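Local coordinates for nitrogen regulatory protein P-II (Thiomonas intermedia, PDB 5D4N) that binds adenine nucleotides and bicarbonate as a trimeric, carboxysome-associated PII-like signalling protein, and probably regulates a partner in response to them, at residues A[8-13]-A[93-98]; A[12-17]-A[84-89]. All blocks are in the same frame, centred on the assembly; numbering follows the deposited sequence.

Contact 1 of 2, residues A[8-13]-A[93-98]; sequences PLKKLE and VFVHDI. With ADP (adenosine-5'-diphosphate), chain D; ACT (acetate ion), chain G.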
loop_
_atom_site.group_PDB
_atom_site.type_symbol
_atom_site.label_atom_id
_atom_site.label_comp_id
_atom_site.label_asym_id
_atom_site.label_seq_id
_atom_site.Cartn_x
_atom_site.Cartn_y
_atom_site.Cartn_z
ATOM N N PRO A 8 0.889 -6.864 16.980
ATOM C CA PRO A 8 -0.048 -6.899 15.841
ATOM C C PRO A 8 -0.977 -5.699 15.792
ATOM O O PRO A 8 -1.413 -5.150 16.823
ATOM C CB PRO A 8 -0.839 -8.181 16.083
ATOM C CG PRO A 8 -0.810 -8.350 17.567
ATOM C CD PRO A 8 0.521 -7.847 18.026
ATOM N N LEU A 9 -1.313 -5.293 14.576
ATOM C CA LEU A 9 -2.274 -4.208 14.379
ATOM C C LEU A 9 -2.942 -4.482 13.037
ATOM O O LEU A 9 -2.522 -5.393 12.326
ATOM C CB LEU A 9 -1.559 -2.847 14.315
ATOM C CG LEU A 9 -2.217 -1.642 14.995
ATOM C CD1 LEU A 9 -2.165 -1.679 16.515
ATOM C CD2 LEU A 9 -1.593 -0.354 14.499
ATOM N N LYS A 10 -3.954 -3.695 12.683
ATOM C CA LYS A 10 -4.589 -3.833 11.364
ATOM C C LYS A 10 -4.259 -2.583 10.566
ATOM O O LYS A 10 -3.946 -1.536 11.161
ATOM C CB LYS A 10 -6.111 -3.964 11.540
ATOM C CG LYS A 10 -6.537 -5.229 12.328
ATOM C CD LYS A 10 -6.347 -6.512 11.526
ATOM C CE LYS A 10 -6.723 -7.703 12.399
ATOM N NZ LYS A 10 -6.717 -8.974 11.657
ATOM N N LYS A 11 -4.254 -2.679 9.233
ATOM C CA LYS A 11 -4.018 -1.496 8.411
ATOM C C LYS A 11 -5.075 -1.481 7.337
ATOM O O LYS A 11 -5.207 -2.441 6.567
ATOM C CB LYS A 11 -2.633 -1.506 7.770
ATOM C CG LYS A 11 -2.225 -0.132 7.191
ATOM C CD LYS A 11 -1.125 -0.255 6.147
ATOM C CE LYS A 11 -1.611 -0.784 4.824
ATOM N NZ LYS A 11 -0.474 -0.821 3.837
ATOM N N LEU A 12 -5.847 -0.404 7.310
ATOM C CA LEU A 12 -6.855 -0.258 6.256
ATOM C C LEU A 12 -6.280 0.516 5.097
ATOM O O LEU A 12 -5.531 1.472 5.284
ATOM C CB LEU A 12 -8.055 0.552 6.784
ATOM C CG LEU A 12 -8.756 0.017 8.045
ATOM C CD1 LEU A 12 -9.990 0.865 8.359
ATOM C CD2 LEU A 12 -9.133 -1.412 7.895
ATOM N N GLU A 13 -6.685 0.132 3.884
ATOM C CA GLU A 13 -6.448 0.936 2.682
ATOM C C GLU A 13 -7.865 1.259 2.194
ATOM O O GLU A 13 -8.629 0.333 1.896
ATOM C CB GLU A 13 -5.701 0.168 1.583
ATOM C CG GLU A 13 -4.237 0.017 1.984
ATOM C CD GLU A 13 -3.367 -0.736 0.993
ATOM O OE1 GLU A 13 -3.908 -1.366 0.058
ATOM O OE2 GLU A 13 -2.131 -0.722 1.183
ATOM N N VAL A 93 -12.435 -1.083 0.569
ATOM C CA VAL A 93 -11.622 -1.107 1.788
ATOM C C VAL A 93 -10.905 -2.437 1.877
ATOM O O VAL A 93 -11.550 -3.512 1.834
ATOM C CB VAL A 93 -12.390 -0.809 3.096
ATOM C CG1 VAL A 93 -11.429 -0.824 4.296
ATOM C CG2 VAL A 93 -13.105 0.535 3.017
ATOM N N PHE A 94 -9.561 -2.378 2.019
ATOM C CA PHE A 94 -8.760 -3.586 2.171
ATOM C C PHE A 94 -8.225 -3.613 3.585
ATOM O O PHE A 94 -7.575 -2.644 4.007
ATOM C CB PHE A 94 -7.605 -3.599 1.183
ATOM C CG PHE A 94 -7.979 -3.468 -0.275
ATOM C CD1 PHE A 94 -9.130 -4.079 -0.775
ATOM C CD2 PHE A 94 -7.191 -2.718 -1.147
ATOM C CE1 PHE A 94 -9.484 -3.951 -2.136
ATOM C CE2 PHE A 94 -7.530 -2.611 -2.490
ATOM C CZ PHE A 94 -8.658 -3.237 -2.985
ATOM N N VAL A 95 -8.463 -4.705 4.293
ATOM C CA VAL A 95 -7.956 -4.840 5.690
ATOM C C VAL A 95 -6.719 -5.714 5.671
ATOM O O VAL A 95 -6.769 -6.826 5.144
ATOM C CB VAL A 95 -9.017 -5.452 6.648
ATOM C CG1 VAL A 95 -8.483 -5.438 8.100
ATOM C CG2 VAL A 95 -10.365 -4.702 6.534
ATOM N N HIS A 96 -5.604 -5.193 6.217
ATOM C CA HIS A 96 -4.342 -5.948 6.242
ATOM C C HIS A 96 -3.965 -6.229 7.693
ATOM O O HIS A 96 -4.313 -5.450 8.609
ATOM C CB HIS A 96 -3.187 -5.051 5.707
ATOM C CG HIS A 96 -3.297 -4.663 4.267
ATOM N ND1 HIS A 96 -4.234 -3.737 3.848
ATOM C CD2 HIS A 96 -2.544 -5.036 3.201
ATOM C CE1 HIS A 96 -4.038 -3.598 2.532
ATOM N NE2 HIS A 96 -3.029 -4.344 2.108
ATOM N N ASP A 97 -3.175 -7.282 7.903
ATOM C CA ASP A 97 -2.541 -7.526 9.181
ATOM C C ASP A 97 -1.168 -6.886 9.044
ATOM O O ASP A 97 -0.501 -7.031 8.010
ATOM C CB ASP A 97 -2.369 -9.028 9.426
ATOM C CG ASP A 97 -3.654 -9.665 9.881
ATOM O OD1 ASP A 97 -4.337 -9.066 10.701
ATOM O OD2 ASP A 97 -3.910 -10.812 9.496
ATOM N N ILE A 98 -0.747 -6.149 10.061
ATOM C CA ILE A 98 0.611 -5.622 10.092
ATOM C C ILE A 98 1.169 -5.774 11.491
ATOM O O ILE A 98 0.450 -6.150 12.421
ATOM C CB ILE A 98 0.684 -4.122 9.648
ATOM C CG1 ILE A 98 -0.182 -3.233 10.581
ATOM C CG2 ILE A 98 0.253 -3.943 8.156
ATOM C CD1 ILE A 98 0.149 -1.690 10.566
HETATM P PB ADP D . -17.448 2.277 -10.054
HETATM O O1B ADP D . -18.415 1.225 -9.993
HETATM O O2B ADP D . -18.113 3.596 -9.781
HETATM O O3B ADP D . -16.824 2.339 -11.431
HETATM P PA ADP D . -15.834 0.822 -7.976
HETATM O O1A ADP D . -16.421 0.936 -6.615
HETATM O O2A ADP D . -16.080 -0.587 -8.560
HETATM O O3A ADP D . -16.324 2.002 -8.943
HETATM O "O5'" ADP D . -14.261 1.041 -7.870
HETATM C "C5'" ADP D . -13.764 2.338 -7.501
HETATM C "C4'" ADP D . -12.261 2.285 -7.395
HETATM O "O4'" ADP D . -11.884 1.324 -6.389
HETATM C "C3'" ADP D . -11.567 1.791 -8.656
HETATM O "O3'" ADP D . -11.428 2.821 -9.631
HETATM C "C2'" ADP D . -10.221 1.339 -8.089
HETATM O "O2'" ADP D . -9.422 2.474 -7.820
HETATM C "C1'" ADP D . -10.643 0.722 -6.751
HETATM N N9 ADP D . -10.832 -0.723 -6.854
HETATM C C8 ADP D . -11.982 -1.401 -7.168
HETATM N N7 ADP D . -11.819 -2.694 -7.309
HETATM C C5 ADP D . -10.468 -2.884 -7.059
HETATM C C6 ADP D . -9.665 -4.044 -7.008
HETATM N N6 ADP D . -10.118 -5.272 -7.311
HETATM N N1 ADP D . -8.369 -3.894 -6.646
HETATM C C2 ADP D . -7.906 -2.664 -6.391
HETATM N N3 ADP D . -8.560 -1.498 -6.439
HETATM C C4 ADP D . -9.849 -1.681 -6.767
HETATM C C ACT G . -14.838 -4.252 0.563
HETATM O O ACT G . -15.758 -5.115 0.335
HETATM O OXT ACT G . -14.437 -3.280 -0.198
HETATM C CH3 ACT G . -14.094 -4.385 1.913
HETATM O O HOH W 1 -2.468 -8.130 12.856
#
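Lys11 and His96 face each other as a hydrogen-bonded pair of antiparallel strands, and Lys11 O is gripped twice: by His96 N at 2.8 Å and, from the other face of the carbonyl plane, by His96 ND1 at 3.2 Å. The second bond is bent and fixes the turn of the imidazole, over one face of which Lys11 CE lies, toward the rim, in a CH-pi contact. Paired backbone bonds join Leu9 to Ile98 and Glu13 to Phe94, while Lys11 N donates to His96 O. On the face carrying Lys10 and Asp97, the lysine chain turns at chi2 (-72°), setting CD toward the partner strand, and NZ forms a salt bridge with the syn lone pair of Asp97 OD1 at 2.6 Å; a water donates to this oxygen and to Leu9 O.

On the other face, Glu13 OE2 takes Lys11 NZ at 3.1 Å on its anti side, out of the carboxylate plane; this NZ also reaches Glu13 OE1 and His96 NE2 of the third subunit. Glu13 OE1 and His96 NE2 likewise bind Lys11 of the second subunit. An alanine here would probably cost each of these two lysines one of its carboxylate partners. This pairs the first strand with the last, outer strand of the ferredoxin-like PII sheet, with a polar network of Lys11, Glu13 and His96 running between the three subunits.

Contact 2 of 2, residues A[12-17]-A[84-89]; sequences LEIILE and PFFEAH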
loop_
_atom_site.group_PDB
_atom_site.type_symbol
_atom_site.label_atom_id
_atom_site.label_comp_id
_atom_site.label_asym_id
_atom_site.label_seq_id
_atom_site.Cartn_x
_atom_site.Cartn_y
_atom_site.Cartn_z
ATOM N N LEU A 12 -5.847 -0.404 7.310
ATOM C CA LEU A 12 -6.855 -0.258 6.256
ATOM C C LEU A 12 -6.280 0.516 5.097
ATOM O O LEU A 12 -5.531 1.472 5.284
ATOM C CB LEU A 12 -8.055 0.552 6.784
ATOM C CG LEU A 12 -8.756 0.017 8.045
ATOM C CD1 LEU A 12 -9.990 0.865 8.359
ATOM C CD2 LEU A 12 -9.133 -1.412 7.895
ATOM N N GLU A 13 -6.685 0.132 3.884
ATOM C CA GLU A 13 -6.448 0.936 2.682
ATOM C C GLU A 13 -7.865 1.259 2.194
ATOM O O GLU A 13 -8.629 0.333 1.896
ATOM C CB GLU A 13 -5.701 0.168 1.583
ATOM C CG GLU A 13 -4.237 0.017 1.984
ATOM C CD GLU A 13 -3.367 -0.736 0.993
ATOM O OE1 GLU A 13 -3.908 -1.366 0.058
ATOM O OE2 GLU A 13 -2.131 -0.722 1.183
ATOM N N ILE A 14 -8.250 2.541 2.228
ATOM C CA ILE A 14 -9.624 2.961 1.886
ATOM C C ILE A 14 -9.511 3.763 0.608
ATOM O O ILE A 14 -8.899 4.832 0.624
ATOM C CB ILE A 14 -10.191 3.822 3.014
ATOM C CG1 ILE A 14 -10.174 3.057 4.353
ATOM C CG2 ILE A 14 -11.624 4.303 2.642
ATOM C CD1 ILE A 14 -10.234 4.023 5.600
ATOM N N ILE A 15 -10.059 3.243 -0.495
ATOM C CA ILE A 15 -9.913 3.907 -1.796
ATOM C C ILE A 15 -11.246 4.488 -2.168
ATOM O O ILE A 15 -12.234 3.770 -2.211
ATOM C CB ILE A 15 -9.378 2.936 -2.877
ATOM C CG1 ILE A 15 -7.991 2.354 -2.435
ATOM C CG2 ILE A 15 -9.307 3.680 -4.233
ATOM C CD1 ILE A 15 -7.487 1.105 -3.246
ATOM N N LEU A 16 -11.284 5.799 -2.377
ATOM C CA LEU A 16 -12.548 6.477 -2.660
ATOM C C LEU A 16 -12.324 7.780 -3.392
ATOM O O LEU A 16 -11.195 8.246 -3.499
ATOM C CB LEU A 16 -13.375 6.685 -1.351
ATOM C CG LEU A 16 -12.947 7.827 -0.402
ATOM C CD1 LEU A 16 -13.946 7.933 0.761
ATOM C CD2 LEU A 16 -11.551 7.622 0.181
ATOM N N GLU A 17 -13.398 8.380 -3.912
ATOM C CA GLU A 17 -13.249 9.654 -4.614
ATOM C C GLU A 17 -12.838 10.740 -3.639
ATOM O O GLU A 17 -13.334 10.790 -2.508
ATOM C CB GLU A 17 -14.567 10.039 -5.294
ATOM C CG GLU A 17 -14.921 9.095 -6.438
ATOM C CD GLU A 17 -16.402 9.175 -6.784
ATOM O OE1 GLU A 17 -17.225 8.704 -5.967
ATOM O OE2 GLU A 17 -16.750 9.779 -7.823
ATOM N N PRO A 84 -22.804 1.946 4.620
ATOM C CA PRO A 84 -23.797 2.680 3.823
ATOM C C PRO A 84 -23.117 3.531 2.762
ATOM O O PRO A 84 -23.645 3.669 1.667
ATOM C CB PRO A 84 -24.518 3.551 4.854
ATOM C CG PRO A 84 -24.287 2.878 6.141
ATOM C CD PRO A 84 -22.903 2.340 6.041
ATOM N N PHE A 85 -21.912 4.045 3.061
ATOM C CA PHE A 85 -21.188 4.849 2.089
ATOM C C PHE A 85 -20.837 4.014 0.862
ATOM O O PHE A 85 -21.133 4.450 -0.252
ATOM C CB PHE A 85 -19.931 5.477 2.720
ATOM C CG PHE A 85 -19.128 6.269 1.722
ATOM C CD1 PHE A 85 -19.487 7.576 1.388
ATOM C CD2 PHE A 85 -18.069 5.686 1.050
ATOM C CE1 PHE A 85 -18.747 8.292 0.441
ATOM C CE2 PHE A 85 -17.356 6.392 0.087
ATOM C CZ PHE A 85 -17.710 7.682 -0.222
ATOM N N PHE A 86 -20.182 2.847 1.047
ATOM C CA PHE A 86 -19.767 2.028 -0.106
ATOM C C PHE A 86 -20.911 1.332 -0.856
ATOM O O PHE A 86 -20.734 0.950 -2.016
ATOM C CB PHE A 86 -18.600 1.092 0.234
ATOM C CG PHE A 86 -17.294 1.841 0.459
ATOM C CD1 PHE A 86 -16.778 2.685 -0.519
ATOM C CD2 PHE A 86 -16.570 1.682 1.640
ATOM C CE1 PHE A 86 -15.579 3.378 -0.315
ATOM C CE2 PHE A 86 -15.377 2.387 1.848
ATOM C CZ PHE A 86 -14.889 3.228 0.873
ATOM N N GLU A 87 -22.089 1.249 -0.245
ATOM C CA GLU A 87 -23.276 0.705 -0.926
ATOM C C GLU A 87 -23.849 1.772 -1.893
ATOM O O GLU A 87 -24.516 1.431 -2.879
ATOM C CB GLU A 87 -24.332 0.208 0.080
ATOM C CG GLU A 87 -23.897 -1.023 0.864
ATOM N N ALA A 88 -23.523 3.070 -1.652
ATOM C CA ALA A 88 -24.018 4.182 -2.469
ATOM C C ALA A 88 -22.948 4.942 -3.261
ATOM O O ALA A 88 -23.297 5.772 -4.112
ATOM C CB ALA A 88 -24.793 5.155 -1.584
ATOM N N HIS A 89 -21.652 4.653 -2.999
ATOM C CA HIS A 89 -20.556 5.334 -3.659
ATOM C C HIS A 89 -19.454 4.356 -4.052
ATOM O O HIS A 89 -19.342 3.283 -3.465
ATOM C CB HIS A 89 -19.944 6.364 -2.708
ATOM C CG HIS A 89 -20.897 7.436 -2.285
ATOM N ND1 HIS A 89 -21.104 8.547 -3.080
ATOM C CD2 HIS A 89 -21.636 7.559 -1.158
ATOM C CE1 HIS A 89 -21.964 9.308 -2.419
ATOM N NE2 HIS A 89 -22.292 8.774 -1.247
HETATM O O HOH W 2 -19.631 10.151 -5.381
#
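Phe86 sends its ring rim toward strand 12-17, and Phe85 beside it takes the tip of Leu16, so the contact is mainly apolar. Ile14 CG2 lies 3.9 Å from Phe86 CZ, near the plane of the ring, the two side chains crossing at about a right angle. Leu16 CB comes to the same rim, 4.1 Å from CE1. Its chi1 (77°) puts CG between the backbone N and the carbonyl carbon, and the extended chi2 then carries CD1 to Phe85, 3.8 Å from CE2, again with the side chains crossed. Ile15 O approaches Phe86 CE1 obliquely at 3.9 Å, a van der Waals contact. Ile14 also touches Leu28 and Phe82, one from each helix.

Among the aromatic groups, Phe85 CD2 sits 3.6 Å above the Phe86 ring plane, offset toward its rim, and His89 CB covers one face of Phe85. Phe85 also stacks on Phe23 and meets His20 edge-to-face, which ties the end of helix 72-88 to the start of helix 21-31.

Polar links are few. Ile14 and Leu16 bond through their backbones to Ile66 and Ile64, and Ile15 to Val92. At the margin a single water bridges the segments, donating to Glu17 OE1 at 2.9 Å and lying 3.2 Å from His89 ND1. Such packing of two helices on one face of an antiparallel sheet is characteristic of the ferredoxin-like PII fold.

Overall arrangement
Both contacts start from strand 7-17 and share Leu12 and Glu13, their centres lying about 15 Å apart. Contact 1 joins this strand to its sheet neighbour 92-100, and contact 2 seats the end of helix 72-88, which leads through a short loop, carrying Ser90 and Gly91 of the ADP pocket, into that neighbour. They meet where Val93 CG2 packs 4.1 Å from Ile14 CG2 and also touches the Phe86 ring. On the opposite face of the sheet, Phe94 CE2 lies 3.8 Å from Ile15 CD1; these two residues line the ADP pocket, with Phe94 CZ 3.5 Å from adenine C2. The second subunit completes that site through Thr37 and Lys105, linking the sheet to the trimer interface.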